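Local coordinates for protein glucose-6-phosphate isomerase (PDB 3QKI) that probably catalyses the interconversion of glucose 6-phosphate and fructose 6-phosphate, an early step of glycolysis, at residues Y192-L197 and S451-K456; P380-L385 and D519-Y524; A224-N229 and T254-L259; L179-V184 and F313-S318; V33-E38 and E75-K80. All blocks are in the same frame, centred on the assembly; numbering follows the deposited sequence.

Contact 1: residues Y192-L197 and S451-K456; sequences YYNMEL and SHFPIK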
# COMPACT_ATOMS: atom_id res chain seq x y z
N TYR A 192 4.29 13.91 -18.96
CA TYR A 192 4.20 13.72 -20.38
C TYR A 192 2.92 14.40 -20.96
O TYR A 192 3.03 15.19 -21.90
CB TYR A 192 4.26 12.22 -20.67
CG TYR A 192 3.83 11.82 -22.06
CD1 TYR A 192 4.66 12.08 -23.17
CD2 TYR A 192 2.63 11.17 -22.28
CE1 TYR A 192 4.28 11.68 -24.45
CE2 TYR A 192 2.24 10.78 -23.55
CZ TYR A 192 3.07 11.03 -24.63
OH TYR A 192 2.65 10.63 -25.88
N TYR A 193 1.73 14.16 -20.37
CA TYR A 193 0.50 14.79 -20.89
C TYR A 193 0.50 16.31 -20.79
O TYR A 193 0.06 16.98 -21.73
CB TYR A 193 -0.77 14.33 -20.17
CG TYR A 193 -1.03 12.86 -20.06
CD1 TYR A 193 -0.71 11.99 -21.10
CD2 TYR A 193 -1.72 12.34 -18.96
CE1 TYR A 193 -0.95 10.61 -20.99
CE2 TYR A 193 -2.02 10.99 -18.87
CZ TYR A 193 -1.63 10.12 -19.88
OH TYR A 193 -1.95 8.78 -19.76
N ASN A 194 0.92 16.84 -19.64
CA ASN A 194 0.84 18.27 -19.32
C ASN A 194 1.95 19.10 -19.93
O ASN A 194 1.66 20.14 -20.54
CB ASN A 194 0.74 18.49 -17.80
CG ASN A 194 -0.46 17.82 -17.17
OD1 ASN A 194 -1.37 17.36 -17.87
ND2 ASN A 194 -0.49 17.75 -15.85
N MET A 195 3.22 18.69 -19.71
CA MET A 195 4.41 19.41 -20.18
C MET A 195 4.71 19.15 -21.65
O MET A 195 5.15 20.06 -22.34
CB MET A 195 5.62 19.09 -19.27
CG MET A 195 5.79 20.07 -18.12
SD MET A 195 4.31 20.40 -17.12
CE MET A 195 4.32 19.08 -16.05
N GLU A 196 4.51 17.92 -22.12
CA GLU A 196 4.79 17.59 -23.50
C GLU A 196 3.56 17.74 -24.43
O GLU A 196 3.57 18.61 -25.29
CB GLU A 196 5.43 16.20 -23.63
CG GLU A 196 5.77 15.83 -25.07
CD GLU A 196 6.70 14.65 -25.27
OE1 GLU A 196 7.48 14.31 -24.35
OE2 GLU A 196 6.66 14.09 -26.39
N LEU A 197 2.52 16.95 -24.25
CA LEU A 197 1.36 17.02 -25.14
C LEU A 197 0.58 18.34 -25.07
O LEU A 197 0.18 18.85 -26.11
CB LEU A 197 0.41 15.83 -24.97
CG LEU A 197 1.03 14.44 -25.07
CD1 LEU A 197 -0.04 13.40 -24.99
CD2 LEU A 197 1.84 14.26 -26.37
N SER A 451 4.93 21.31 -9.18
CA SER A 451 3.84 20.38 -9.42
C SER A 451 3.82 19.94 -10.90
O SER A 451 4.36 20.64 -11.76
CB SER A 451 2.51 21.08 -9.12
OG SER A 451 1.43 20.17 -9.29
N HIS A 452 3.11 18.84 -11.21
CA HIS A 452 2.84 18.45 -12.60
C HIS A 452 1.55 19.17 -13.06
O HIS A 452 1.23 19.17 -14.24
CB HIS A 452 2.64 16.92 -12.73
CG HIS A 452 3.92 16.11 -12.75
ND1 HIS A 452 3.90 14.73 -12.62
CD2 HIS A 452 5.21 16.52 -12.86
CE1 HIS A 452 5.16 14.35 -12.67
NE2 HIS A 452 5.99 15.38 -12.80
N PHE A 453 0.76 19.72 -12.11
CA PHE A 453 -0.50 20.41 -12.40
C PHE A 453 -0.67 21.60 -11.43
O PHE A 453 -1.50 21.53 -10.53
CB PHE A 453 -1.69 19.43 -12.34
CG PHE A 453 -2.95 19.95 -12.99
CD1 PHE A 453 -3.06 20.04 -14.38
CD2 PHE A 453 -4.05 20.33 -12.22
CE1 PHE A 453 -4.24 20.50 -14.97
CE2 PHE A 453 -5.22 20.80 -12.81
CZ PHE A 453 -5.30 20.89 -14.18
N PRO A 454 0.13 22.68 -11.56
CA PRO A 454 0.02 23.78 -10.59
C PRO A 454 -1.34 24.46 -10.60
O PRO A 454 -1.94 24.70 -11.64
CB PRO A 454 1.16 24.74 -10.98
CG PRO A 454 1.51 24.39 -12.35
CD PRO A 454 1.18 22.95 -12.57
N ILE A 455 -1.86 24.67 -9.42
CA ILE A 455 -3.13 25.34 -9.17
C ILE A 455 -2.88 26.47 -8.20
O ILE A 455 -2.23 26.27 -7.17
CB ILE A 455 -4.24 24.37 -8.66
CG1 ILE A 455 -4.60 23.30 -9.72
CG2 ILE A 455 -5.48 25.18 -8.24
CD1 ILE A 455 -5.54 22.24 -9.24
N LYS A 456 -3.48 27.62 -8.49
CA LYS A 456 -3.43 28.80 -7.64
C LYS A 456 -4.55 29.75 -8.00
O LYS A 456 -4.68 30.17 -9.16
CB LYS A 456 -2.07 29.50 -7.75
CG LYS A 456 -1.91 30.73 -6.86
CD LYS A 456 -0.45 31.02 -6.51
CE LYS A 456 0.39 31.53 -7.67
NZ LYS A 456 1.06 30.43 -8.42
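A side-chain to backbone hydrogen bond between helix and loop joins N194, on the last turns of helix 179-197, to H452 in the loop that follows strand 443-448. N194 ND2 bonds to the carbonyl O of H452, 2.8 Å away, with an N-H...O angle of 163°. The acceptor lies close to the plane of the asparagine amide, whereas ND2 stands well above the carbonyl plane of H452. The same nitrogen approaches the edge of the F453 ring, 3.7 Å from CD1. In the alpha/beta fold of this family, this ties the end of a helix beside the parallel sheet to a loop after a strand of the mixed sheet. Both segments are shaped by local turns: the helix finishes in a wider pi-type turn, with L197 N bonded to Y192 O, and the loop is folded by an ST turn in which S451 OG accepts from F453 N at 2.9 Å. M195, bent at chi2 and chi3, brings CE to 3.6 Å from H452 O. N194 OD1 is bonded to Y212. The H452 ring is held at both nitrogens, NE2 by L521 O and ND1 by N384 ND2, and the backbone N of H452 reaches N229 of the second subunit.

Contact 2: residues P380-L385 and D519-Y524; sequences PYFQNL and DELNFY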
# COMPACT_ATOMS: atom_id res chain seq x y z
N PRO A 380 6.19 9.75 -0.24
CA PRO A 380 6.39 10.83 -1.22
C PRO A 380 5.24 11.85 -1.13
O PRO A 380 4.07 11.46 -1.17
CB PRO A 380 6.41 10.10 -2.56
CG PRO A 380 5.59 8.86 -2.33
CD PRO A 380 5.64 8.53 -0.88
N TYR A 381 5.55 13.15 -1.00
CA TYR A 381 4.53 14.21 -0.96
C TYR A 381 4.26 14.61 -2.42
O TYR A 381 4.61 15.70 -2.88
CB TYR A 381 4.97 15.37 -0.05
CG TYR A 381 4.57 15.10 1.38
CD1 TYR A 381 5.14 14.05 2.10
CD2 TYR A 381 3.54 15.82 1.99
CE1 TYR A 381 4.71 13.74 3.39
CE2 TYR A 381 3.10 15.51 3.28
CZ TYR A 381 3.67 14.45 3.96
OH TYR A 381 3.24 14.13 5.23
N PHE A 382 3.67 13.66 -3.17
CA PHE A 382 3.43 13.77 -4.60
C PHE A 382 2.53 12.61 -5.00
O PHE A 382 2.97 11.46 -5.05
CB PHE A 382 4.78 13.70 -5.38
CG PHE A 382 4.84 14.50 -6.66
CD1 PHE A 382 4.93 15.89 -6.63
CD2 PHE A 382 4.81 13.86 -7.90
CE1 PHE A 382 5.02 16.63 -7.83
CE2 PHE A 382 4.89 14.60 -9.10
CZ PHE A 382 5.01 15.97 -9.05
N GLN A 383 1.24 12.90 -5.26
CA GLN A 383 0.28 11.87 -5.65
C GLN A 383 0.71 11.02 -6.88
O GLN A 383 0.37 9.84 -6.92
CB GLN A 383 -1.13 12.46 -5.80
CG GLN A 383 -2.24 11.41 -5.98
CD GLN A 383 -2.44 10.50 -4.78
OE1 GLN A 383 -1.98 10.75 -3.68
NE2 GLN A 383 -3.10 9.40 -5.00
N ASN A 384 1.49 11.60 -7.84
CA ASN A 384 1.93 10.83 -9.00
C ASN A 384 2.91 9.72 -8.63
O ASN A 384 3.05 8.78 -9.39
CB ASN A 384 2.35 11.71 -10.18
CG ASN A 384 1.19 12.55 -10.69
OD1 ASN A 384 0.03 12.19 -10.51
ND2 ASN A 384 1.46 13.69 -11.28
N LEU A 385 3.50 9.79 -7.42
CA LEU A 385 4.37 8.74 -6.88
C LEU A 385 3.55 7.67 -6.10
O LEU A 385 4.14 6.92 -5.34
CB LEU A 385 5.52 9.35 -6.05
CG LEU A 385 6.66 9.99 -6.89
CD1 LEU A 385 7.70 10.63 -5.98
CD2 LEU A 385 7.37 8.98 -7.76
N ASP A 519 14.05 19.37 -7.61
CA ASP A 519 13.42 20.55 -8.18
C ASP A 519 12.11 20.19 -8.92
O ASP A 519 11.07 20.81 -8.71
CB ASP A 519 14.39 21.35 -9.06
CG ASP A 519 14.87 20.66 -10.33
OD1 ASP A 519 14.79 19.41 -10.41
OD2 ASP A 519 15.33 21.38 -11.26
N GLU A 520 12.16 19.14 -9.73
CA GLU A 520 11.01 18.75 -10.54
C GLU A 520 11.04 17.23 -10.73
O GLU A 520 12.13 16.65 -10.75
CB GLU A 520 11.19 19.46 -11.91
CG GLU A 520 10.09 19.28 -12.93
CD GLU A 520 10.26 20.13 -14.17
OE1 GLU A 520 11.43 20.42 -14.54
OE2 GLU A 520 9.23 20.51 -14.78
N LEU A 521 9.89 16.61 -10.92
CA LEU A 521 9.84 15.19 -11.27
C LEU A 521 9.71 15.09 -12.79
O LEU A 521 8.61 15.12 -13.35
CB LEU A 521 8.72 14.43 -10.54
CG LEU A 521 8.65 12.90 -10.80
CD1 LEU A 521 10.00 12.20 -10.53
CD2 LEU A 521 7.52 12.26 -10.01
N ASN A 522 10.86 15.06 -13.47
CA ASN A 522 10.89 14.91 -14.92
C ASN A 522 11.49 13.51 -15.19
O ASN A 522 11.72 12.75 -14.24
CB ASN A 522 11.67 16.06 -15.59
CG ASN A 522 13.08 16.26 -15.10
OD1 ASN A 522 13.75 15.33 -14.64
ND2 ASN A 522 13.56 17.48 -15.16
N PHE A 523 11.69 13.13 -16.46
CA PHE A 523 12.21 11.79 -16.77
C PHE A 523 13.60 11.52 -16.18
O PHE A 523 13.83 10.45 -15.61
CB PHE A 523 12.17 11.51 -18.28
CG PHE A 523 10.77 11.25 -18.78
CD1 PHE A 523 10.24 9.97 -18.75
CD2 PHE A 523 9.98 12.29 -19.26
CE1 PHE A 523 8.92 9.73 -19.18
CE2 PHE A 523 8.67 12.05 -19.71
CZ PHE A 523 8.15 10.77 -19.67
N TYR A 524 14.51 12.51 -16.28
CA TYR A 524 15.86 12.41 -15.76
C TYR A 524 15.85 12.20 -14.23
O TYR A 524 16.51 11.29 -13.72
CB TYR A 524 16.65 13.67 -16.16
CG TYR A 524 18.06 13.68 -15.62
CD1 TYR A 524 18.36 14.33 -14.43
CD2 TYR A 524 19.09 13.04 -16.30
CE1 TYR A 524 19.67 14.36 -13.94
CE2 TYR A 524 20.40 13.04 -15.81
CZ TYR A 524 20.67 13.68 -14.61
OH TYR A 524 21.93 13.67 -14.08
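L521 fills an apolar pocket walled by F382 and L385, where the chain leaves two strands of the mixed sheet. The branch that does the touching is CD2 of L521. It lies 3.6 Å from CE2 and 3.8 Å from CD2 of F382, approaching that ring at a slant. The same methyl meets L385 tip to tip, 4.0 Å from both its CG and its CD2. L521 CG is anti to the backbone N (chi1 -177°), and the side chain thereby extends from its own loop into the angle between the other two. No hydrogen bond crosses the contact, and the fit rests on carbon packing alone.

Local turns set the three residues in place. Y381 is the centre of an inverse gamma turn, and a short 3-10 segment at 383-384 follows it; L385 N bonds back to F382 O at 2.9 Å, which closes a tight turn between the two residues that receive L521. On the other side, N522 caps helix 523-543 directly after L521. F382 meets the H452 ring edge-to-face. Q383 and N384 bind the second subunit through N225, D227 and R233 of that chain. The two loops follow parallel strands on either side of strand 443-448, whose F448 packs on both leucines; they meet beside the central sheet of an alpha/beta domain, consistent with the sugar isomerase (SIS) fold of this family.

Contact 3: residues A224-N229 and T254-L259; sequences ANVDPN and TAETML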
# COMPACT_ATOMS: atom_id res chain seq x y z
N ALA A 224 -1.50 -8.22 -13.45
CA ALA A 224 -0.52 -8.84 -12.58
C ALA A 224 -1.04 -9.99 -11.76
O ALA A 224 -0.35 -10.99 -11.63
CB ALA A 224 0.11 -7.80 -11.68
N ASN A 225 -2.25 -9.89 -11.24
CA ASN A 225 -2.81 -10.95 -10.41
C ASN A 225 -3.37 -12.10 -11.25
O ASN A 225 -4.01 -11.86 -12.28
CB ASN A 225 -3.93 -10.35 -9.52
CG ASN A 225 -4.14 -11.08 -8.23
OD1 ASN A 225 -4.03 -12.30 -8.16
ND2 ASN A 225 -4.54 -10.34 -7.20
N VAL A 226 -3.16 -13.35 -10.82
CA VAL A 226 -3.72 -14.53 -11.48
C VAL A 226 -5.26 -14.57 -11.20
O VAL A 226 -5.98 -15.29 -11.89
CB VAL A 226 -3.01 -15.86 -11.08
CG1 VAL A 226 -3.37 -16.30 -9.66
CG2 VAL A 226 -3.29 -16.97 -12.09
N ASP A 227 -5.72 -13.80 -10.20
CA ASP A 227 -7.14 -13.69 -9.89
C ASP A 227 -7.87 -13.26 -11.19
O ASP A 227 -7.51 -12.22 -11.75
CB ASP A 227 -7.34 -12.60 -8.81
CG ASP A 227 -8.78 -12.38 -8.38
OD1 ASP A 227 -9.01 -11.60 -7.44
OD2 ASP A 227 -9.69 -12.94 -9.03
N PRO A 228 -8.89 -14.01 -11.68
CA PRO A 228 -9.60 -13.58 -12.90
C PRO A 228 -10.30 -12.20 -12.78
O PRO A 228 -10.59 -11.61 -13.81
CB PRO A 228 -10.57 -14.74 -13.16
CG PRO A 228 -10.83 -15.30 -11.80
CD PRO A 228 -9.49 -15.25 -11.14
N ASN A 229 -10.50 -11.67 -11.54
CA ASN A 229 -11.01 -10.31 -11.31
C ASN A 229 -10.04 -9.30 -11.96
O ASN A 229 -10.48 -8.26 -12.45
CB ASN A 229 -11.11 -10.00 -9.82
CG ASN A 229 -12.13 -10.80 -9.05
OD1 ASN A 229 -13.21 -11.08 -9.55
ND2 ASN A 229 -11.80 -11.18 -7.82
N THR A 254 6.19 -18.89 -16.52
CA THR A 254 5.66 -18.37 -15.24
C THR A 254 4.16 -18.67 -15.16
O THR A 254 3.40 -18.17 -15.98
CB THR A 254 5.86 -16.86 -15.18
OG1 THR A 254 7.15 -16.54 -15.66
CG2 THR A 254 5.64 -16.31 -13.79
N ALA A 255 3.74 -19.49 -14.18
CA ALA A 255 2.35 -19.96 -14.04
C ALA A 255 1.26 -18.88 -14.16
O ALA A 255 0.39 -19.02 -15.02
CB ALA A 255 2.19 -20.78 -12.77
N GLU A 256 1.33 -17.82 -13.37
CA GLU A 256 0.35 -16.72 -13.32
C GLU A 256 0.35 -15.89 -14.59
O GLU A 256 -0.70 -15.68 -15.19
CB GLU A 256 0.60 -15.80 -12.09
CG GLU A 256 0.49 -16.51 -10.75
CD GLU A 256 1.74 -17.21 -10.26
OE1 GLU A 256 1.71 -17.73 -9.12
OE2 GLU A 256 2.74 -17.25 -11.02
N THR A 257 1.52 -15.42 -15.00
CA THR A 257 1.69 -14.63 -16.21
C THR A 257 1.15 -15.37 -17.44
O THR A 257 0.42 -14.78 -18.24
CB THR A 257 3.16 -14.29 -16.42
OG1 THR A 257 3.67 -13.71 -15.22
CG2 THR A 257 3.38 -13.37 -17.64
N MET A 258 1.53 -16.65 -17.59
CA MET A 258 1.14 -17.45 -18.74
C MET A 258 -0.33 -17.82 -18.75
O MET A 258 -0.93 -17.79 -19.83
CB MET A 258 2.08 -18.63 -19.00
CG MET A 258 3.54 -18.20 -19.25
SD MET A 258 3.78 -16.72 -20.27
CE MET A 258 3.04 -17.28 -21.81
N LEU A 259 -0.94 -18.06 -17.58
CA LEU A 259 -2.39 -18.30 -17.55
C LEU A 259 -3.11 -16.99 -17.96
O LEU A 259 -4.10 -17.03 -18.71
CB LEU A 259 -2.86 -18.79 -16.16
CG LEU A 259 -4.38 -18.96 -15.94
CD1 LEU A 259 -5.02 -19.90 -17.03
CD2 LEU A 259 -4.66 -19.47 -14.53
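V226 lies across the first turn of helix 255-268, crossing the side chains of E256 and L259 at a slant. Its CB faces the stem of the glutamate, 3.6 Å from E256 CG and 3.7 Å from E256 CB. CG1 stays beside the glutamate, 4.0 Å from E256 CG. CG2, which is anti to the backbone N at this chi1 of 73°, lies over the base of E256 and reaches on to L259, meeting its CD2 at 3.8 Å. The valine thus bridges residues three apart on one helical face. E256 starts out toward V226 but bends at chi2 (85°), turning its carboxylate away, so that the contact uses only its aliphatic part.

Side-chain bonds fold the backbone on the valine side. N225 OD1 accepts from D227 N in an Asx turn, and D227 is the N-cap of helix 228-235, its OD2 accepting from N229 N at 2.9 Å. D227 OD1 receives N229 ND2 at 2.8 Å. The E256 side chain lies about 6 Å from that of K558, a residue that binds fructose 6-phosphate, as T254 does, and it packs on H429 of the second subunit. In the parallel sheet, residues 224-229 lead from the outermost strand 219-223 into helix 228-235, and they pack here against the helix that follows strand 243-248, on whose I247 T257 and M258 rest.

Contact 4: residues L179-V184 and F313-S318; sequences LGTEFV and FSVTSS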
# COMPACT_ATOMS: atom_id res chain seq x y z
N LEU A 179 6.14 -4.04 -11.34
CA LEU A 179 6.21 -3.07 -10.23
C LEU A 179 6.98 -1.80 -10.54
O LEU A 179 6.48 -0.70 -10.33
CB LEU A 179 6.61 -3.69 -8.88
CG LEU A 179 5.55 -4.60 -8.22
CD1 LEU A 179 6.17 -5.46 -7.12
CD2 LEU A 179 4.39 -3.80 -7.65
N GLY A 180 8.18 -1.95 -11.08
CA GLY A 180 9.00 -0.80 -11.47
C GLY A 180 8.35 -0.03 -12.59
O GLY A 180 8.27 1.20 -12.54
N THR A 181 7.84 -0.75 -13.60
CA THR A 181 7.17 -0.13 -14.74
C THR A 181 5.97 0.71 -14.28
O THR A 181 5.86 1.86 -14.70
CB THR A 181 6.75 -1.20 -15.76
OG1 THR A 181 7.86 -2.05 -16.01
CG2 THR A 181 6.21 -0.59 -17.08
N GLU A 182 5.09 0.14 -13.42
CA GLU A 182 3.92 0.86 -12.96
C GLU A 182 4.30 2.10 -12.14
O GLU A 182 3.67 3.16 -12.28
CB GLU A 182 2.91 -0.05 -12.23
CG GLU A 182 1.66 0.74 -11.84
CD GLU A 182 0.45 -0.08 -11.48
OE1 GLU A 182 0.63 -1.15 -10.85
OE2 GLU A 182 -0.67 0.34 -11.82
N PHE A 183 5.37 1.99 -11.33
CA PHE A 183 5.86 3.14 -10.57
C PHE A 183 6.18 4.27 -11.58
O PHE A 183 5.66 5.36 -11.44
CB PHE A 183 7.10 2.76 -9.69
CG PHE A 183 8.22 3.79 -9.61
CD1 PHE A 183 7.95 5.12 -9.30
CD2 PHE A 183 9.54 3.43 -9.87
CE1 PHE A 183 8.97 6.08 -9.31
CE2 PHE A 183 10.56 4.38 -9.82
CZ PHE A 183 10.27 5.69 -9.54
N VAL A 184 7.02 3.99 -12.58
CA VAL A 184 7.46 4.99 -13.58
C VAL A 184 6.30 5.50 -14.43
O VAL A 184 6.22 6.69 -14.69
CB VAL A 184 8.67 4.52 -14.43
CG1 VAL A 184 9.12 5.62 -15.41
CG2 VAL A 184 9.84 4.09 -13.55
N PHE A 313 15.15 -5.51 -10.42
CA PHE A 313 16.09 -4.53 -10.98
C PHE A 313 15.88 -4.45 -12.52
O PHE A 313 16.75 -3.98 -13.24
CB PHE A 313 17.54 -4.97 -10.69
CG PHE A 313 17.94 -5.05 -9.24
CD1 PHE A 313 18.39 -3.91 -8.56
CD2 PHE A 313 17.93 -6.26 -8.55
CE1 PHE A 313 18.80 -3.98 -7.23
CE2 PHE A 313 18.32 -6.33 -7.21
CZ PHE A 313 18.76 -5.18 -6.56
N SER A 314 14.75 -4.94 -13.02
CA SER A 314 14.50 -5.07 -14.47
C SER A 314 13.83 -3.92 -15.23
O SER A 314 13.83 -3.95 -16.45
CB SER A 314 13.82 -6.41 -14.79
OG SER A 314 12.44 -6.39 -14.49
N VAL A 315 13.30 -2.89 -14.54
CA VAL A 315 12.63 -1.75 -15.21
C VAL A 315 13.49 -1.05 -16.28
O VAL A 315 12.93 -0.59 -17.28
CB VAL A 315 11.87 -0.76 -14.27
CG1 VAL A 315 12.84 0.11 -13.49
CG2 VAL A 315 10.89 0.12 -15.05
N THR A 316 14.83 -0.96 -16.07
CA THR A 316 15.73 -0.33 -17.05
C THR A 316 16.13 -1.26 -18.21
O THR A 316 16.83 -0.83 -19.12
CB THR A 316 16.90 0.40 -16.38
OG1 THR A 316 17.69 -0.54 -15.64
CG2 THR A 316 16.43 1.57 -15.49
N SER A 317 15.63 -2.49 -18.22
CA SER A 317 15.85 -3.40 -19.36
C SER A 317 14.58 -3.25 -20.22
O SER A 317 13.70 -2.45 -19.85
CB SER A 317 15.97 -4.85 -18.89
OG SER A 317 14.71 -5.38 -18.48
N SER A 318 14.43 -4.06 -21.30
CA SER A 318 13.23 -4.08 -22.14
C SER A 318 11.93 -4.26 -21.32
O SER A 318 10.89 -3.77 -21.74
CB SER A 318 13.34 -5.15 -23.21
OG SER A 318 13.67 -6.40 -22.63
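V315 CG2 lies over one face of the G180-T181 peptide, 3.5 Å from both G180 C and T181 N. A second flat group, the F183 ring, carries V184 CG2 on one face, 3.7 Å above its plane and toward the rim; that methyl also faces V315 CG2 at 4.4 Å. This is packing of a loop against the first turns of helix 179-197 in the alpha/beta sugar isomerase (SIS) fold; the substrate-binding residues G176 and S177 come just before that helix. With V315 CG2 anti to the backbone N (chi1 73°), the methyl lies over the helix backbone. The absence of a side chain at G180 lets the valine come this close, the CA atoms of G180 and V315 being 5.3 Å apart. T181 adds its OG1, 3.8 Å from V315 CG2, the two side chains crossing at a slant. L324 of helix 318-328 touches both T181 and V184, and L530 of helix 523-543 packs on V315. The valine is presented by a type I turn from S314 to S317, which runs into the N-cap of helix 318-328. There S314 O takes two bonds, from S317 N at 2.9 Å and from S317 OG at 2.6 Å, the hydroxyl lying in the carbonyl plane on a lone pair.

Contact 5: residues V33-E38 and E75-K80; sequences VTLSAE and EKTLNK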
# COMPACT_ATOMS: atom_id res chain seq x y z
N VAL A 33 27.59 0.12 18.78
CA VAL A 33 26.71 -0.34 19.87
C VAL A 33 26.81 0.66 21.05
O VAL A 33 25.78 1.10 21.57
CB VAL A 33 27.05 -1.79 20.34
CG1 VAL A 33 26.25 -2.18 21.58
CG2 VAL A 33 26.84 -2.81 19.23
N THR A 34 28.03 1.06 21.43
CA THR A 34 28.24 1.99 22.53
C THR A 34 27.92 3.43 22.17
O THR A 34 27.29 4.11 22.98
CB THR A 34 29.55 1.75 23.29
OG1 THR A 34 30.63 2.24 22.52
CG2 THR A 34 29.75 0.29 23.70
N LEU A 35 28.25 3.88 20.93
CA LEU A 35 27.91 5.24 20.48
C LEU A 35 26.39 5.45 20.42
O LEU A 35 25.91 6.50 20.84
CB LEU A 35 28.51 5.54 19.12
CG LEU A 35 30.01 5.76 19.06
CD1 LEU A 35 30.47 5.65 17.63
CD2 LEU A 35 30.37 7.13 19.57
N SER A 36 25.64 4.47 19.89
CA SER A 36 24.18 4.55 19.79
C SER A 36 23.54 4.64 21.18
O SER A 36 22.54 5.33 21.32
CB SER A 36 23.62 3.36 19.02
OG SER A 36 23.74 2.14 19.74
N ALA A 37 24.12 3.95 22.21
CA ALA A 37 23.64 4.02 23.59
C ALA A 37 23.74 5.46 24.12
O ALA A 37 22.83 5.91 24.81
CB ALA A 37 24.42 3.05 24.49
N GLU A 38 24.80 6.20 23.77
CA GLU A 38 24.90 7.61 24.13
C GLU A 38 23.96 8.49 23.27
O GLU A 38 23.36 9.43 23.79
CB GLU A 38 26.33 8.11 24.01
CG GLU A 38 26.54 9.46 24.70
CD GLU A 38 28.00 9.69 25.05
OE1 GLU A 38 28.62 10.56 24.40
OE2 GLU A 38 28.53 8.98 25.94
N GLU A 75 27.94 14.11 13.96
CA GLU A 75 28.83 13.92 12.81
C GLU A 75 29.87 12.83 13.12
O GLU A 75 30.26 12.08 12.23
CB GLU A 75 29.54 15.22 12.44
CG GLU A 75 28.61 16.29 11.94
CD GLU A 75 29.13 17.69 12.18
OE1 GLU A 75 28.81 18.28 13.25
OE2 GLU A 75 29.88 18.19 11.31
N LYS A 76 30.28 12.72 14.39
CA LYS A 76 31.23 11.71 14.88
C LYS A 76 30.66 10.29 14.72
O LYS A 76 31.40 9.38 14.32
CB LYS A 76 31.54 11.95 16.35
CG LYS A 76 33.01 11.89 16.68
CD LYS A 76 33.61 13.29 16.58
CE LYS A 76 34.52 13.61 17.74
NZ LYS A 76 34.71 15.07 17.91
N THR A 77 29.37 10.10 15.05
CA THR A 77 28.72 8.78 14.90
C THR A 77 28.54 8.42 13.41
O THR A 77 28.73 7.26 13.04
CB THR A 77 27.45 8.67 15.74
OG1 THR A 77 27.79 8.92 17.10
CG2 THR A 77 26.78 7.28 15.64
N LEU A 78 28.25 9.42 12.56
CA LEU A 78 28.13 9.14 11.13
C LEU A 78 29.50 8.76 10.57
O LEU A 78 29.58 7.88 9.73
CB LEU A 78 27.50 10.33 10.37
CG LEU A 78 27.16 10.08 8.89
CD1 LEU A 78 26.25 8.87 8.71
CD2 LEU A 78 26.57 11.31 8.24
N ASN A 79 30.59 9.38 11.07
CA ASN A 79 31.96 9.03 10.65
C ASN A 79 32.27 7.60 11.03
O ASN A 79 32.91 6.90 10.24
CB ASN A 79 32.99 10.00 11.23
CG ASN A 79 32.94 11.38 10.61
OD1 ASN A 79 32.29 11.62 9.58
ND2 ASN A 79 33.59 12.35 11.25
N LYS A 80 31.76 7.13 12.19
CA LYS A 80 31.96 5.74 12.61
C LYS A 80 31.20 4.79 11.69
O LYS A 80 31.70 3.71 11.38
CB LYS A 80 31.57 5.53 14.07
CG LYS A 80 31.89 4.13 14.62
CD LYS A 80 33.39 3.81 14.64
CE LYS A 80 34.26 4.82 15.40
NZ LYS A 80 35.68 4.43 15.35
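L35, on helix 27-39, packs between T77 and K80 on helix 75-87, a helix-to-helix contact near the surface. The apolar part is the meeting of L35 with the stem of the lysine: L35 CD1 lies 3.7 Å from both CB and CG of K80, and the two side chains cross at about a right angle. K80 CG is anti to the backbone N (chi1 -174°), which sends the base of the chain toward the leucine; bends at chi2 and chi3 then carry the amino end off in another direction.

Mixed packing follows one turn earlier on the same helix. T77 and L35 slide past each other in opposite directions, and OG1 of T77 rests 4.0 Å from both CB and CD2 of L35. This is van der Waals contact, since the threonine hydroxyl is hydrogen-bonded to E39 instead.

The ionic part draws on partners outside the two segments. K80 NZ forms salt bridges with E83, further along its own helix, and with E31 of helix 27-39, so that a charge pair spans the same two helices as the leucine. Y366 of helix 356-371 touches both S36 and T77, so a third helix packs against the pair. The chemistry implies a divided lysine: its methylenes shield one leucine methyl while two carboxylates hold its ammonium, and the charge, probably balanced by them, need not be brought into the apolar packing.

Overall arrangement
From the N terminus, contact 5 closes first, joining helices 27-39 and 75-87 before any other contact opens. Helix 179-197 then opens two at once, contact 4 near its start and contact 1 at its end. Contact 3 opens and closes within both, inside the domain of the five-stranded parallel sheet. Contact 4 closes at 313-318, so it crosses contact 1, which stays open. Contact 2 opens at 380-385, contact 1 closes at 451-456 and contact 2 at 519-524, a second crossing; these two contacts touch, both beside the mixed sheet. Contact 2 also touches contact 4 through L385 and F183, linking the two sheet domains. Contacts 1, 2 and 3 meet the second subunit; contact 4 reaches it through one residue.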